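Local coordinates for pyocin-S2 immunity protein (Pseudomonas aeruginosa, PDB 4QKO) that binds the nuclease domain of the bacteriocin pyocin S2 in a complex and so probably protects the producing cell from its own toxin, at residues K18-N23 with D52-P57; K26-E31 with I35-E40; E71-R76 with P82-G87. All coordinates share one frame; numbering follows the deposited sequence.

All three contacts belong to one small all-helical domain built from helices 10-21, 31-45, 52-55 and 65-78. Contact 2 falls between the two segments of contact 1 in sequence, and contact 3 follows both. Contacts 1 and 2 have centres about 12 Å apart and touch directly: Asp19 forms a salt bridge with Lys27, and Ile20 packs on helix 31-45. Contact 3 lies across the chain's centre, its own centre about 18 Å from that of contact 1 and 22 Å from that of contact 2; Leu53 meets Glu71 and Val72, joining helix 52-55 to helix 65-78. Contacts 1 and 2 adjoin the nuclease, whereas contact 3, where the last modelled residues meet the last helix, touches no other chain.

Contact 1. Residues K18-N23 with D52-P57; sequences KDIYTN and DLLYYP
Ile20 places CG2 anti to its backbone N (chi1 of -65° for CG1) and points from the end of helix 10-21 at the short helix 52-55; Tyr21 likewise has CG anti to N (chi1 -166°), which brings its ring edge round to the same helix. This is a buried helix-to-helix junction of the four-helix colicin immunity protein fold. Ile20 CG2 meets Leu54 CD1 at 3.8 Å, the two side chains crossing at about a right angle. The same methyl lies 3.8 Å from Tyr55 OH, so it touches both an aliphatic and a phenolic neighbour. Tyr21 CE1 comes within 3.5 Å of Leu54 O, which sits near the ring plane. Its hydroxyl is hydrogen-bonded to Asp63, and Leu54 O accepts from Asn71 of the pyocin S2 chain. Leu54 CB covers one face of the Tyr55 ring, 3.6 Å above its centre, while Tyr85 of the pyocin S2 chain meets this ring with nearly parallel planes. The junction therefore borders directly on the toxin. Helix 10-21 finishes in a Schellman motif, with Asn23 at positive phi and its N bonded to Ile20 O. His34 also bonds to that carbonyl, and a water lies within hydrogen-bonding distance, 2.8 Å from Ile20 O; this water sits in the plane of the Tyr55 ring at its edge, 2.7 Å from Tyr55 OH.

Contact 2. Residues K26-E31 with I35-E40; sequences KKFPTE and IQAVLE
A loop folds back on the helix that it leads into: residues 26-31 run from the turn after helix 10-21 into the start of helix 31-45, and the contact combines one aromatic-to-methyl touch with the first turn of that helix. Phe28 supplies the aromatic side. Its CE1 stands 3.3 Å from Ala37 CB, a tight approach, shorter than a usual carbon-carbon van der Waals contact, and its CZ 3.5 Å from the same methyl, which approaches the ring obliquely. Lys27 CB lies over one face of the ring, 3.7 Å above its centre, while the ring also touches Asp19 and Ile20 of helix 10-21. A chi1 of -49° keeps Phe28 CG beside its own backbone N and directs the ring to Ala37. The helix start is marked by a classical N-cap: Thr30 holds the capping position, and its side chain accepts a backbone N-H of the first turn. One step on, Ile35 N donates to Glu31 O at 2.9 Å, an i+4 to i helical bond with an N-H...O angle of 157°. Ile35 CG1 also runs close to this carbonyl, 3.4 Å from Glu31 O. Glu31 extends its chain fully, its CG 4.3 Å from Ile35 CD1, and OE2 forms salt bridges with Lys97 and Arg53 of the pyocin S2 chain; Ile35 packs on Tyr85 of that chain.

Contact 3. Residues E71-R76 with P82-G87; sequences EVKEWR and PGFKAG
The guanidinium group of Arg76 presents an edge to Pro82 O, which lies close to its plane, while the Phe84 ring receives Lys73 CB obliquely, 4.0 Å from Phe84 CE2. Through Pro82 and Phe84, the residues after the last helix of this colicin/pyocin immunity protein fold lie back against that helix, 65-78, away from the pyocin S2 chain. The arginine grips the carbonyl side-on with two nitrogens, both to the one oxygen. NE donates to Pro82 O at 3.0 Å, nearly along the C=O axis (C=O...N angle 171°), and NH2 donates at 2.9 Å to Pro82 O in the carbonyl plane, on a lone pair. Sharing one acceptor, both bonds are bent, with an N-H...O angle of 145° at NE. Arg76 CG lies anti to the carbonyl carbon, and the chain runs straight through chi2 and bends at chi3 (63°). NH2 also passes 3.7 Å from Pro82 CD, so the proline ring adds a van der Waals touch. NH1 is engaged elsewhere in the chain, in a salt bridge to Glu46 and a hydrogen bond to Thr45 O. Lys73 offers its aliphatic base to Phe84 and takes its ammonium to a salt bridge with Glu10. Phe84 also meets the Phe13 ring and Ile5. With NE and NH2 on a neutral carbonyl and NH1 on a carboxylate, the buried guanidinium has its rotation fixed, and its charge is probably balanced mainly by Glu46.

Contact 1. Residues K18-N23 with D52-P57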
ATOM      1  N   LYS A  18      15.593   4.394  -3.187  1.00 20.53           N
ATOM      2  CA  LYS A  18      15.866   3.855  -1.855  1.00 25.16           C
ATOM      3  C   LYS A  18      15.029   4.605  -0.846  1.00 22.88           C
ATOM      4  O   LYS A  18      14.484   3.972   0.071  1.00 23.58           O
ATOM      5  CB  LYS A  18      17.300   4.045  -1.364  1.00 31.21           C
ATOM      6  CG  LYS A  18      18.419   3.096  -1.743  1.00 41.11           C
ATOM      7  CD  LYS A  18      19.657   3.485  -0.911  1.00 50.05           C
ATOM      8  CE  LYS A  18      20.990   3.377  -1.670  1.00 57.39           C
ATOM      9  NZ  LYS A  18      21.542   1.997  -1.628  1.00 60.22           N
ATOM     10  N   ASP A  19      14.909   5.929  -0.997  1.00 22.54           N
ATOM     11  CA  ASP A  19      14.044   6.718  -0.105  1.00 23.86           C
ATOM     12  C   ASP A  19      12.595   6.310  -0.127  1.00 24.18           C
ATOM     13  O   ASP A  19      11.951   6.198   0.934  1.00 21.17           O
ATOM     14  CB  ASP A  19      14.151   8.221  -0.358  1.00 26.34           C
ATOM     15  CG  ASP A  19      15.540   8.801   0.078  1.00 28.04           C
ATOM     16  OD1 ASP A  19      16.188   8.212   0.977  1.00 29.23           O
ATOM     17  OD2 ASP A  19      15.989   9.839  -0.495  1.00 31.77           O
ATOM     18  N   ILE A  20      12.065   6.111  -1.327  1.00 21.66           N
ATOM     19  CA  ILE A  20      10.679   5.617  -1.435  1.00 20.75           C
ATOM     20  C   ILE A  20      10.548   4.218  -0.824  1.00 19.53           C
ATOM     21  O   ILE A  20       9.652   3.974  -0.001  1.00 18.83           O
ATOM     22  CB  ILE A  20      10.212   5.541  -2.913  1.00 19.15           C
ATOM     23  CG1 ILE A  20      10.164   6.937  -3.480  1.00 19.96           C
ATOM     24  CG2 ILE A  20       8.870   4.846  -2.978  1.00 20.20           C
ATOM     25  CD1 ILE A  20       9.794   7.056  -4.955  1.00 20.04           C
ATOM     26  N   TYR A  21      11.445   3.307  -1.215  1.00 19.31           N
ATOM     27  CA  TYR A  21      11.398   1.908  -0.840  1.00 20.19           C
ATOM     28  C   TYR A  21      11.528   1.658   0.654  1.00 21.97           C
ATOM     29  O   TYR A  21      10.806   0.807   1.196  1.00 20.99           O
ATOM     30  CB  TYR A  21      12.494   1.135  -1.552  1.00 20.70           C
ATOM     31  CG  TYR A  21      12.384  -0.345  -1.519  1.00 20.36           C
ATOM     32  CD1 TYR A  21      11.599  -1.032  -2.442  1.00 18.42           C
ATOM     33  CD2 TYR A  21      13.062  -1.075  -0.550  1.00 20.44           C
ATOM     34  CE1 TYR A  21      11.496  -2.402  -2.379  1.00 19.06           C
ATOM     35  CE2 TYR A  21      12.986  -2.451  -0.481  1.00 20.40           C
ATOM     36  CZ  TYR A  21      12.218  -3.128  -1.390  1.00 20.96           C
ATOM     37  OH  TYR A  21      12.265  -4.524  -1.293  1.00 21.85           O
ATOM     38  N   THR A  22      12.425   2.390   1.310  1.00 20.77           N
ATOM     39  CA  THR A  22      12.630   2.268   2.751  1.00 22.17           C
ATOM     40  C   THR A  22      11.693   3.143   3.550  1.00 24.73           C
ATOM     41  O   THR A  22      11.743   3.116   4.798  1.00 26.72           O
ATOM     42  CB  THR A  22      14.098   2.650   3.151  1.00 23.71           C
ATOM     43  OG1 THR A  22      14.397   3.957   2.640  1.00 23.05           O
ATOM     44  CG2 THR A  22      15.052   1.632   2.547  1.00 25.11           C
ATOM     45  N   ASN A  23      10.871   3.938   2.885  1.00 22.87           N
ATOM     46  CA  ASN A  23      10.009   4.891   3.552  1.00 23.26           C
ATOM     47  C   ASN A  23      10.812   5.812   4.507  1.00 25.23           C
ATOM     48  O   ASN A  23      10.547   5.898   5.723  1.00 24.34           O
ATOM     49  CB  ASN A  23       8.869   4.179   4.292  1.00 23.11           C
ATOM     50  CG  ASN A  23       7.826   5.122   4.818  1.00 25.61           C
ATOM     51  OD1 ASN A  23       7.149   4.826   5.830  1.00 29.78           O
ATOM     52  ND2 ASN A  23       7.667   6.252   4.182  1.00 24.97           N
ATOM     53  N   ASP A  52       4.436  -1.399  -9.382  1.00 15.74           N
ATOM     54  CA  ASP A  52       4.652  -2.800  -9.119  1.00 16.21           C
ATOM     55  C   ASP A  52       6.144  -3.071  -9.086  1.00 15.16           C
ATOM     56  O   ASP A  52       6.522  -4.017  -8.477  1.00 15.99           O
ATOM     57  CB  ASP A  52       4.045  -3.785 -10.111  1.00 17.18           C
ATOM     58  CG  ASP A  52       2.533  -3.794 -10.115  1.00 19.54           C
ATOM     59  OD1 ASP A  52       1.904  -3.155  -9.262  1.00 18.30           O
ATOM     60  OD2 ASP A  52       1.933  -4.501 -11.027  1.00 18.38           O
ATOM     61  N   LEU A  53       6.985  -2.223  -9.709  1.00 14.30           N
ATOM     62  CA  LEU A  53       8.454  -2.350  -9.651  1.00 14.78           C
ATOM     63  C   LEU A  53       8.900  -2.319  -8.198  1.00 15.29           C
ATOM     64  O   LEU A  53       9.807  -3.016  -7.854  1.00 15.47           O
ATOM     65  CB  LEU A  53       9.115  -1.201 -10.384  1.00 15.10           C
ATOM     66  CG  LEU A  53       8.952  -1.176 -11.898  1.00 15.54           C
ATOM     67  CD1 LEU A  53       9.692  -0.004 -12.468  1.00 16.73           C
ATOM     68  CD2 LEU A  53       9.524  -2.434 -12.524  1.00 17.85           C
ATOM     69  N   LEU A  54       8.221  -1.480  -7.403  1.00 14.02           N
ATOM     70  CA  LEU A  54       8.578  -1.370  -6.016  1.00 14.13           C
ATOM     71  C   LEU A  54       7.977  -2.426  -5.127  1.00 15.07           C
ATOM     72  O   LEU A  54       8.629  -2.922  -4.231  1.00 16.45           O
ATOM     73  CB  LEU A  54       8.076  -0.012  -5.507  1.00 16.48           C
ATOM     74  CG  LEU A  54       8.569   1.277  -6.176  1.00 16.45           C
ATOM     75  CD1 LEU A  54       7.739   2.414  -5.720  1.00 18.25           C
ATOM     76  CD2 LEU A  54       9.998   1.546  -5.788  1.00 19.35           C
ATOM     77  N   TYR A  55       6.695  -2.728  -5.315  1.00 15.01           N
ATOM     78  CA  TYR A  55       5.914  -3.549  -4.394  1.00 14.18           C
ATOM     79  C   TYR A  55       5.549  -4.954  -4.813  1.00 15.03           C
ATOM     80  O   TYR A  55       5.265  -5.797  -3.968  1.00 15.03           O
ATOM     81  CB  TYR A  55       4.678  -2.800  -3.943  1.00 14.45           C
ATOM     82  CG  TYR A  55       5.069  -1.459  -3.333  1.00 14.73           C
ATOM     83  CD1 TYR A  55       5.856  -1.396  -2.202  1.00 15.37           C
ATOM     84  CD2 TYR A  55       4.777  -0.290  -3.958  1.00 14.81           C
ATOM     85  CE1 TYR A  55       6.264  -0.161  -1.668  1.00 15.83           C
ATOM     86  CE2 TYR A  55       5.128   0.948  -3.411  1.00 16.25           C
ATOM     87  CZ  TYR A  55       5.895   1.000  -2.287  1.00 16.42           C
ATOM     88  OH  TYR A  55       6.357   2.206  -1.809  1.00 18.98           O
ATOM     89  N   TYR A  56       5.550  -5.220  -6.101  1.00 15.53           N
ATOM     90  CA  TYR A  56       5.163  -6.494  -6.599  1.00 15.29           C
ATOM     91  C   TYR A  56       6.152  -6.879  -7.698  1.00 15.37           C
ATOM     92  O   TYR A  56       5.777  -7.059  -8.907  1.00 15.09           O
ATOM     93  CB  TYR A  56       3.711  -6.472  -7.143  1.00 15.41           C
ATOM     94  CG  TYR A  56       2.725  -6.076  -6.098  1.00 15.38           C
ATOM     95  CD1 TYR A  56       2.181  -7.013  -5.266  1.00 16.53           C
ATOM     96  CD2 TYR A  56       2.371  -4.747  -5.960  1.00 16.30           C
ATOM     97  CE1 TYR A  56       1.252  -6.636  -4.278  1.00 17.76           C
ATOM     98  CE2 TYR A  56       1.462  -4.335  -5.007  1.00 15.33           C
ATOM     99  CZ  TYR A  56       0.942  -5.311  -4.138  1.00 16.58           C
ATOM    100  OH  TYR A  56       0.075  -4.956  -3.155  1.00 15.70           O
ATOM    101  N   PRO A  57       7.436  -6.922  -7.348  1.00 16.18           N
ATOM    102  CA  PRO A  57       8.489  -6.992  -8.359  1.00 16.54           C
ATOM    103  C   PRO A  57       8.532  -8.369  -9.023  1.00 16.97           C
ATOM    104  O   PRO A  57       8.106  -9.402  -8.449  1.00 16.35           O
ATOM    105  CB  PRO A  57       9.747  -6.753  -7.531  1.00 17.72           C
ATOM    106  CG  PRO A  57       9.346  -7.315  -6.234  1.00 18.60           C
ATOM    107  CD  PRO A  57       8.002  -6.783  -6.016  1.00 17.40           C
TER
HETATM  108  O   HOH W   1       7.820   1.917   0.412  1.00 17.83           O

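Contact 2. Residues K26-E31 with I35-E40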
ATOM      1  N   LYS A  26      12.457  11.340   6.758  1.00 31.47           N
ATOM      2  CA  LYS A  26      13.053  12.641   6.587  0.50 32.76           C
ATOM      3  C   LYS A  26      12.664  13.234   5.229  1.00 33.39           C
ATOM      4  O   LYS A  26      12.456  14.450   5.120  1.00 30.90           O
ATOM      5  CB  LYS A  26      14.556  12.575   6.756  0.50 35.60           C
ATOM      6  CG  LYS A  26      15.196  13.923   6.488  0.50 38.86           C
ATOM      7  CD  LYS A  26      16.289  14.195   7.483  0.50 42.21           C
ATOM      8  CE  LYS A  26      17.571  13.547   7.039  0.50 42.10           C
ATOM      9  NZ  LYS A  26      18.455  14.609   6.512  0.50 43.04           N
ATOM     10  N   LYS A  27      12.526  12.370   4.197  1.00 29.26           N
ATOM     11  CA  LYS A  27      12.132  12.818   2.868  1.00 29.23           C
ATOM     12  C   LYS A  27      10.620  12.872   2.672  1.00 27.30           C
ATOM     13  O   LYS A  27      10.122  13.769   2.010  1.00 27.60           O
ATOM     14  CB  LYS A  27      12.703  11.887   1.775  1.00 30.82           C
ATOM     15  CG  LYS A  27      14.226  11.724   1.758  1.00 35.76           C
ATOM     16  CD  LYS A  27      14.966  13.003   1.366  1.00 41.23           C
ATOM     17  CE  LYS A  27      16.069  12.779   0.298  1.00 45.76           C
ATOM     18  NZ  LYS A  27      17.157  11.796   0.656  1.00 46.42           N
ATOM     19  N   PHE A  28       9.927  11.884   3.234  1.00 27.31           N
ATOM     20  CA  PHE A  28       8.476  11.712   3.162  1.00 26.36           C
ATOM     21  C   PHE A  28       7.868  11.599   4.561  1.00 28.02           C
ATOM     22  O   PHE A  28       7.477  10.489   5.010  1.00 29.42           O
ATOM     23  CB  PHE A  28       8.198  10.456   2.356  1.00 25.46           C
ATOM     24  CG  PHE A  28       8.956  10.433   1.084  1.00 24.95           C
ATOM     25  CD1 PHE A  28       8.740  11.430   0.153  1.00 25.78           C
ATOM     26  CD2 PHE A  28       9.913   9.467   0.849  1.00 26.23           C
ATOM     27  CE1 PHE A  28       9.448  11.443  -1.022  1.00 27.06           C
ATOM     28  CE2 PHE A  28      10.598   9.447  -0.324  1.00 23.69           C
ATOM     29  CZ  PHE A  28      10.394  10.460  -1.248  1.00 25.16           C
ATOM     30  N   PRO A  29       7.769  12.757   5.271  1.00 29.62           N
ATOM     31  CA  PRO A  29       7.308  12.700   6.635  1.00 31.22           C
ATOM     32  C   PRO A  29       5.844  12.236   6.720  1.00 31.74           C
ATOM     33  O   PRO A  29       5.479  11.608   7.705  1.00 33.57           O
ATOM     34  CB  PRO A  29       7.415  14.140   7.132  1.00 33.12           C
ATOM     35  CG  PRO A  29       7.918  14.957   6.047  1.00 33.24           C
ATOM     36  CD  PRO A  29       8.121  14.106   4.829  1.00 31.13           C
ATOM     37  N   THR A  30       5.030  12.584   5.716  1.00 30.35           N
ATOM     38  CA  THR A  30       3.614  12.199   5.664  1.00 30.32           C
ATOM     39  C   THR A  30       3.303  11.127   4.602  1.00 30.68           C
ATOM     40  O   THR A  30       4.001  11.041   3.553  1.00 25.88           O
ATOM     41  CB  THR A  30       2.766  13.401   5.279  1.00 31.93           C
ATOM     42  OG1 THR A  30       3.130  13.857   3.995  1.00 30.47           O
ATOM     43  CG2 THR A  30       2.910  14.569   6.314  1.00 33.65           C
ATOM     44  N   GLU A  31       2.228  10.371   4.850  1.00 29.95           N
ATOM     45  CA  GLU A  31       1.755   9.364   3.927  1.00 29.46           C
ATOM     46  C   GLU A  31       1.437  10.004   2.577  1.00 30.36           C
ATOM     47  O   GLU A  31       1.740   9.431   1.501  1.00 24.95           O
ATOM     48  CB  GLU A  31       0.537   8.581   4.483  1.00 33.53           C
ATOM     49  CG  GLU A  31       0.132   7.416   3.606  1.00 33.38           C
ATOM     50  CD  GLU A  31      -0.988   6.552   4.174  1.00 37.45           C
ATOM     51  OE1 GLU A  31      -1.506   6.843   5.273  1.00 38.07           O
ATOM     52  OE2 GLU A  31      -1.395   5.583   3.507  1.00 32.42           O
ATOM     53  N   ILE A  35       2.961   9.137  -1.158  1.00 22.42           N
ATOM     54  CA  ILE A  35       2.126   8.815  -2.299  1.00 23.97           C
ATOM     55  C   ILE A  35       2.548   9.637  -3.496  1.00 27.24           C
ATOM     56  O   ILE A  35       2.637   9.116  -4.635  1.00 24.17           O
ATOM     57  CB  ILE A  35       0.614   8.985  -2.007  1.00 24.47           C
ATOM     58  CG1 ILE A  35       0.109   7.896  -1.060  1.00 24.79           C
ATOM     59  CG2 ILE A  35      -0.192   8.919  -3.310  1.00 26.07           C
ATOM     60  CD1 ILE A  35      -1.243   8.131  -0.407  1.00 25.64           C
ATOM     61  N   GLN A  36       2.824  10.921  -3.251  1.00 26.13           N
ATOM     62  CA  GLN A  36       3.307  11.800  -4.311  1.00 30.38           C
ATOM     63  C   GLN A  36       4.598  11.364  -4.931  1.00 26.82           C
ATOM     64  O   GLN A  36       4.748  11.398  -6.154  1.00 29.24           O
ATOM     65  CB  GLN A  36       3.443  13.243  -3.803  1.00 35.25           C
ATOM     66  CG  GLN A  36       2.085  13.880  -3.751  1.00 40.90           C
ATOM     67  CD  GLN A  36       1.402  13.791  -5.122  1.00 48.51           C
ATOM     68  OE1 GLN A  36       1.985  14.229  -6.143  1.00 51.33           O
ATOM     69  NE2 GLN A  36       0.177  13.178  -5.164  1.00 47.03           N
ATOM     70  N   ALA A  37       5.517  10.898  -4.109  1.00 22.51           N
ATOM     71  CA  ALA A  37       6.790  10.406  -4.626  1.00 21.68           C
ATOM     72  C   ALA A  37       6.597   9.115  -5.470  1.00 21.46           C
ATOM     73  O   ALA A  37       7.213   8.963  -6.496  1.00 21.50           O
ATOM     74  CB  ALA A  37       7.688  10.122  -3.477  1.00 22.31           C
ATOM     75  N   VAL A  38       5.740   8.194  -5.033  1.00 21.43           N
ATOM     76  CA  VAL A  38       5.390   7.028  -5.831  1.00 22.46           C
ATOM     77  C   VAL A  38       4.802   7.448  -7.212  1.00 23.71           C
ATOM     78  O   VAL A  38       5.216   6.916  -8.233  1.00 21.89           O
ATOM     79  CB  VAL A  38       4.470   6.095  -5.104  1.00 22.08           C
ATOM     80  CG1 VAL A  38       3.984   4.977  -6.044  1.00 21.81           C
ATOM     81  CG2 VAL A  38       5.214   5.434  -3.968  1.00 21.59           C
ATOM     82  N   LEU A  39       3.898   8.413  -7.224  1.00 25.52           N
ATOM     83  CA  LEU A  39       3.304   8.950  -8.494  1.00 28.51           C
ATOM     84  C   LEU A  39       4.352   9.609  -9.315  1.00 27.45           C
ATOM     85  O   LEU A  39       4.430   9.361 -10.515  1.00 29.33           O
ATOM     86  CB  LEU A  39       2.147   9.892  -8.194  1.00 30.55           C
ATOM     87  CG  LEU A  39       0.884   9.212  -7.585  1.00 31.98           C
ATOM     88  CD1 LEU A  39      -0.154  10.238  -7.115  1.00 34.45           C
ATOM     89  CD2 LEU A  39       0.199   8.217  -8.539  1.00 33.25           C
ATOM     90  N   GLU A  40       5.261  10.344  -8.683  1.00 28.09           N
ATOM     91  CA  GLU A  40       6.426  10.890  -9.380  1.00 28.87           C
ATOM     92  C   GLU A  40       7.340   9.793 -10.001  1.00 26.88           C
ATOM     93  O   GLU A  40       7.776   9.953 -11.136  1.00 25.62           O
ATOM     94  CB  GLU A  40       7.251  11.820  -8.484  1.00 34.30           C
ATOM     95  CG  GLU A  40       6.593  13.172  -8.291  1.00 42.67           C
ATOM     96  CD  GLU A  40       7.303  14.171  -7.330  1.00 50.75           C
ATOM     97  OE1 GLU A  40       8.537  14.400  -7.469  1.00 62.20           O
ATOM     98  OE2 GLU A  40       6.590  14.814  -6.504  1.00 44.89           O
TER

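Contact 3. Residues E71-R76 with P82-G87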
ATOM      1  N   GLU A  71      16.270  -2.586 -13.500  1.00 18.88           N
ATOM      2  CA  GLU A  71      15.179  -2.957 -14.369  1.00 18.19           C
ATOM      3  C   GLU A  71      14.760  -1.752 -15.237  1.00 18.74           C
ATOM      4  O   GLU A  71      14.516  -1.832 -16.438  1.00 19.68           O
ATOM      5  CB  GLU A  71      13.977  -3.513 -13.628  1.00 20.14           C
ATOM      6  CG  GLU A  71      12.881  -3.918 -14.611  1.00 21.21           C
ATOM      7  CD  GLU A  71      11.811  -4.839 -14.076  1.00 24.21           C
ATOM      8  OE1 GLU A  71      11.806  -5.280 -12.894  1.00 20.64           O
ATOM      9  OE2 GLU A  71      10.970  -5.200 -14.939  1.00 23.79           O
ATOM     10  N   VAL A  72      14.650  -0.604 -14.589  1.00 20.78           N
ATOM     11  CA  VAL A  72      14.277   0.600 -15.249  1.00 19.01           C
ATOM     12  C   VAL A  72      15.341   0.966 -16.286  1.00 19.13           C
ATOM     13  O   VAL A  72      14.998   1.245 -17.458  1.00 19.77           O
ATOM     14  CB  VAL A  72      14.118   1.779 -14.286  1.00 19.77           C
ATOM     15  CG1 VAL A  72      14.005   3.074 -15.022  1.00 19.86           C
ATOM     16  CG2 VAL A  72      12.913   1.578 -13.404  1.00 19.12           C
ATOM     17  N   LYS A  73      16.600   1.001 -15.871  1.00 17.91           N
ATOM     18  CA  LYS A  73      17.667   1.386 -16.797  1.00 20.81           C
ATOM     19  C   LYS A  73      17.682   0.506 -18.091  1.00 21.14           C
ATOM     20  O   LYS A  73      17.821   1.034 -19.246  1.00 19.64           O
ATOM     21  CB  LYS A  73      18.992   1.233 -16.086  1.00 23.05           C
ATOM     22  CG  LYS A  73      20.243   1.531 -16.868  1.00 27.29           C
ATOM     23  CD  LYS A  73      21.493   1.443 -16.015  1.00 28.69           C
ATOM     24  CE  LYS A  73      22.644   2.019 -16.808  1.00 35.54           C
ATOM     25  NZ  LYS A  73      23.856   1.734 -16.014  1.00 39.20           N
ATOM     26  N   GLU A  74      17.551  -0.799 -17.874  1.00 19.97           N
ATOM     27  CA  GLU A  74      17.706  -1.759 -18.966  1.00 21.02           C
ATOM     28  C   GLU A  74      16.514  -1.708 -19.844  1.00 20.18           C
ATOM     29  O   GLU A  74      16.659  -1.785 -21.058  1.00 20.53           O
ATOM     30  CB  GLU A  74      17.962  -3.140 -18.432  1.00 22.84           C
ATOM     31  CG  GLU A  74      19.351  -3.339 -17.836  1.00 26.21           C
ATOM     32  CD  GLU A  74      19.634  -4.793 -17.411  1.00 32.68           C
ATOM     33  OE1 GLU A  74      18.810  -5.724 -17.722  1.00 36.00           O
ATOM     34  OE2 GLU A  74      20.713  -5.023 -16.806  1.00 34.43           O
ATOM     35  N   TRP A  75      15.330  -1.536 -19.269  1.00 21.53           N
ATOM     36  CA  TRP A  75      14.109  -1.373 -20.069  1.00 20.93           C
ATOM     37  C   TRP A  75      14.138  -0.099 -20.956  1.00 21.42           C
ATOM     38  O   TRP A  75      13.900  -0.171 -22.183  1.00 21.64           O
ATOM     39  CB  TRP A  75      12.871  -1.382 -19.200  1.00 20.87           C
ATOM     40  CG  TRP A  75      11.586  -1.127 -19.981  1.00 20.91           C
ATOM     41  CD1 TRP A  75      10.892  -2.030 -20.645  1.00 22.82           C
ATOM     42  CD2 TRP A  75      10.924   0.124 -20.208  1.00 21.34           C
ATOM     43  NE1 TRP A  75       9.834  -1.471 -21.260  1.00 21.95           N
ATOM     44  CE2 TRP A  75       9.818  -0.143 -21.011  1.00 22.83           C
ATOM     45  CE3 TRP A  75      11.124   1.425 -19.761  1.00 24.22           C
ATOM     46  CZ2 TRP A  75       8.903   0.841 -21.410  1.00 24.42           C
ATOM     47  CZ3 TRP A  75      10.251   2.416 -20.167  1.00 23.47           C
ATOM     48  CH2 TRP A  75       9.123   2.104 -20.983  1.00 25.30           C
ATOM     49  N   ARG A  76      14.540   1.040 -20.416  1.00 21.06           N
ATOM     50  CA  ARG A  76      14.548   2.290 -21.197  1.00 20.51           C
ATOM     51  C   ARG A  76      15.606   2.185 -22.276  1.00 21.93           C
ATOM     52  O   ARG A  76      15.387   2.688 -23.361  1.00 24.47           O
ATOM     53  CB  ARG A  76      14.816   3.545 -20.337  1.00 21.38           C
ATOM     54  CG  ARG A  76      13.760   3.856 -19.285  1.00 20.06           C
ATOM     55  CD  ARG A  76      14.107   5.075 -18.419  1.00 21.89           C
ATOM     56  NE  ARG A  76      14.201   6.317 -19.192  1.00 22.92           N
ATOM     57  CZ  ARG A  76      13.189   7.040 -19.662  1.00 23.48           C
ATOM     58  NH1 ARG A  76      11.932   6.768 -19.384  1.00 22.31           N
ATOM     59  NH2 ARG A  76      13.484   8.104 -20.399  1.00 25.38           N
ATOM     60  N   PRO A  82      15.736   8.108 -23.513  1.00 29.40           N
ATOM     61  CA  PRO A  82      16.907   8.736 -22.849  1.00 28.38           C
ATOM     62  C   PRO A  82      17.236   8.100 -21.492  1.00 27.10           C
ATOM     63  O   PRO A  82      16.320   7.709 -20.782  1.00 25.07           O
ATOM     64  CB  PRO A  82      16.482  10.195 -22.607  1.00 30.17           C
ATOM     65  CG  PRO A  82      15.291  10.410 -23.510  1.00 33.32           C
ATOM     66  CD  PRO A  82      14.674   9.080 -23.816  1.00 29.85           C
ATOM     67  N   GLY A  83      18.528   8.028 -21.167  1.00 25.31           N
ATOM     68  CA  GLY A  83      19.013   7.420 -19.981  1.00 25.61           C
ATOM     69  C   GLY A  83      19.443   8.445 -18.964  1.00 27.44           C
ATOM     70  O   GLY A  83      19.177   9.616 -19.079  1.00 27.62           O
ATOM     71  N   PHE A  84      20.110   7.967 -17.939  1.00 28.40           N
ATOM     72  CA  PHE A  84      20.528   8.802 -16.840  1.00 27.94           C
ATOM     73  C   PHE A  84      21.624   9.723 -17.347  1.00 31.11           C
ATOM     74  O   PHE A  84      22.429   9.344 -18.202  1.00 28.40           O
ATOM     75  CB  PHE A  84      21.105   7.943 -15.704  1.00 29.16           C
ATOM     76  CG  PHE A  84      20.099   7.058 -15.043  1.00 29.08           C
ATOM     77  CD1 PHE A  84      18.920   7.600 -14.526  1.00 30.41           C
ATOM     78  CD2 PHE A  84      20.304   5.706 -14.959  1.00 30.66           C
ATOM     79  CE1 PHE A  84      17.995   6.802 -13.911  1.00 28.98           C
ATOM     80  CE2 PHE A  84      19.358   4.877 -14.360  1.00 29.99           C
ATOM     81  CZ  PHE A  84      18.195   5.432 -13.856  1.00 30.35           C
ATOM     82  N   LYS A  85      21.636  10.932 -16.813  1.00 32.96           N
ATOM     83  CA  LYS A  85      22.812  11.787 -16.898  1.00 36.06           C
ATOM     84  C   LYS A  85      24.079  11.068 -16.447  1.00 37.77           C
ATOM     85  O   LYS A  85      24.078  10.360 -15.438  1.00 38.17           O
ATOM     86  CB  LYS A  85      22.620  12.989 -16.008  1.00 37.47           C
ATOM     87  CG  LYS A  85      23.699  14.034 -16.217  1.00 40.74           C
ATOM     88  CD  LYS A  85      23.227  15.355 -15.616  1.00 43.48           C
ATOM     89  CE  LYS A  85      23.103  15.277 -14.099  1.00 44.61           C
ATOM     90  NZ  LYS A  85      23.000  16.648 -13.501  1.00 49.06           N
ATOM     91  N   ALA A  86      25.176  11.294 -17.171  1.00 40.42           N
ATOM     92  CA  ALA A  86      26.466  10.699 -16.801  1.00 43.15           C
ATOM     93  C   ALA A  86      26.918  11.239 -15.432  1.00 45.75           C
ATOM     94  O   ALA A  86      26.632  12.399 -15.098  1.00 44.37           O
ATOM     95  CB  ALA A  86      27.518  11.010 -17.882  1.00 44.23           C
ATOM     96  N   GLY A  87      27.585  10.393 -14.641  1.00 51.25           N
ATOM     97  CA  GLY A  87      28.154  10.790 -13.330  1.00 55.66           C
ATOM     98  C   GLY A  87      29.639  11.119 -13.456  1.00 57.13           C
ATOM     99  O   GLY A  87      30.307  11.447 -12.469  1.00 65.01           O
TER